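Local structure of serpin B3 (Homo sapiens, 4ZK3) at residues Glu259-Ala263 against Glu264-Glu268. The protein probably inhibits proteases, as a member of the serpin family, and in its psoriasis-associated form Pso p27 forms large aggregates. Numbering follows the deposited sequence.
Sequences EKLTA and EKLME
Thr-262 caps the start of helix 263-269: its OG1 accepts from Lys-265 N at 3.0 Å, the classic N-cap bond, nearly straight at 167°. With chi1 at 63° the hydroxyl sits between the residue's own N and carbonyl carbon, which turns it back over the open first turn. The same residue also starts the helical ladder, as Leu-266 N donates to Thr-262 O at 2.9 Å. The next bond of the ladder runs from Met-267 N to Ala-263 O at 3.0 Å.

The tight side is apolar. Leu-261, where the chain leaves the preceding helix, sets CD2 3.6 Å from Leu-266 N and also touches CB and CD1 of that leucine. Ala-263 is buried too, flanked by Met-267, itself only partly buried. With Met-267 CG anti to its own carbonyl carbon (chi1 -66°), CG lies 3.2 Å from Ala-263 O, and the extended chain carries CE to 3.9 Å from Ala-263 CB.

The other side is looser and more polar. A water bridges Thr-262 OG1 and Glu-264 OE1, donating to the carboxylate at 2.9 Å, so the cap hydroxyl engages both a backbone N-H and solvent. Lys-265 CG sits close to both Thr-262 OG1 (3.1 Å) and Lys-260 O, and the bent chain beyond it carries NZ off from the cap.

The cap thus marks the break between helices 254-260 and 263-269 of the serpin fold. Leu-261 and Leu-266 both pack on Phe-13 of helix 4-19; Leu-261 also meets Tyr-384 of strand 380-387 and Leu-370 of strand 369-375, and Leu-266 meets Ile-381 and Phe-372 of the same two strands.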
# COMPACT_ATOMS: atom_id res chain seq x y z
N GLU A 259 -9.12 -16.76 -3.71
CA GLU A 259 -8.34 -17.78 -4.41
C GLU A 259 -8.24 -17.47 -5.89
O GLU A 259 -7.21 -17.64 -6.51
CB GLU A 259 -8.97 -19.17 -4.19
CG GLU A 259 -8.78 -19.72 -2.77
CD GLU A 259 -9.76 -20.85 -2.42
OE1 GLU A 259 -10.61 -21.24 -3.27
OE2 GLU A 259 -9.68 -21.35 -1.27
N LYS A 260 -9.31 -16.98 -6.46
CA LYS A 260 -9.38 -16.75 -7.88
C LYS A 260 -8.86 -15.38 -8.37
O LYS A 260 -8.59 -15.19 -9.56
CB LYS A 260 -10.84 -16.90 -8.31
CG LYS A 260 -11.56 -18.06 -7.65
CD LYS A 260 -12.08 -19.07 -8.65
CE LYS A 260 -10.95 -19.90 -9.24
NZ LYS A 260 -11.46 -20.87 -10.23
N LEU A 261 -8.76 -14.40 -7.48
CA LEU A 261 -8.40 -13.03 -7.89
C LEU A 261 -6.89 -12.96 -7.99
O LEU A 261 -6.20 -12.87 -6.97
CB LEU A 261 -8.92 -12.03 -6.86
CG LEU A 261 -9.51 -10.70 -7.29
CD1 LEU A 261 -9.12 -9.67 -6.22
CD2 LEU A 261 -9.13 -10.21 -8.68
N THR A 262 -6.40 -13.08 -9.21
CA THR A 262 -4.99 -12.84 -9.58
C THR A 262 -4.87 -11.44 -10.22
O THR A 262 -5.90 -10.80 -10.51
CB THR A 262 -4.61 -13.82 -10.71
OG1 THR A 262 -5.45 -13.52 -11.84
CG2 THR A 262 -4.83 -15.24 -10.27
N ALA A 263 -3.64 -10.99 -10.48
CA ALA A 263 -3.45 -9.68 -11.09
C ALA A 263 -4.13 -9.63 -12.46
O ALA A 263 -4.81 -8.68 -12.82
CB ALA A 263 -1.96 -9.36 -11.22
N GLU A 264 -3.95 -10.71 -13.23
CA GLU A 264 -4.51 -10.81 -14.58
C GLU A 264 -6.04 -10.69 -14.53
O GLU A 264 -6.61 -9.88 -15.22
CB GLU A 264 -4.04 -12.15 -15.15
CG GLU A 264 -4.41 -12.52 -16.57
CD GLU A 264 -3.80 -13.88 -16.91
OE1 GLU A 264 -4.13 -14.81 -16.17
OE2 GLU A 264 -2.96 -14.00 -17.84
N LYS A 265 -6.69 -11.42 -13.62
CA LYS A 265 -8.14 -11.36 -13.44
C LYS A 265 -8.64 -10.00 -12.95
O LYS A 265 -9.65 -9.47 -13.45
CB LYS A 265 -8.61 -12.43 -12.43
CG LYS A 265 -8.34 -13.89 -12.81
CD LYS A 265 -9.49 -14.44 -13.64
CE LYS A 265 -9.00 -15.35 -14.77
NZ LYS A 265 -10.08 -15.71 -15.73
N LEU A 266 -7.94 -9.42 -11.96
CA LEU A 266 -8.27 -8.06 -11.50
C LEU A 266 -8.30 -7.07 -12.64
O LEU A 266 -9.21 -6.23 -12.76
CB LEU A 266 -7.25 -7.58 -10.48
CG LEU A 266 -7.60 -6.29 -9.70
CD1 LEU A 266 -8.91 -6.49 -8.98
CD2 LEU A 266 -6.57 -5.90 -8.65
N MET A 267 -7.28 -7.15 -13.48
CA MET A 267 -7.15 -6.21 -14.57
C MET A 267 -8.29 -6.35 -15.54
O MET A 267 -8.79 -5.37 -16.05
CB MET A 267 -5.79 -6.33 -15.26
CG MET A 267 -4.67 -5.90 -14.31
SD MET A 267 -3.01 -5.95 -15.01
CE MET A 267 -1.98 -6.24 -13.56
N GLU A 268 -8.75 -7.57 -15.74
CA GLU A 268 -9.85 -7.79 -16.66
C GLU A 268 -11.15 -7.23 -16.09
O GLU A 268 -11.81 -6.37 -16.68
CB GLU A 268 -9.98 -9.28 -16.92
CG GLU A 268 -10.66 -9.61 -18.23
CD GLU A 268 -11.13 -11.04 -18.28
OE1 GLU A 268 -10.33 -11.92 -17.87
OE2 GLU A 268 -12.29 -11.26 -18.69
O HOH W 1 -4.91 -15.76 -13.57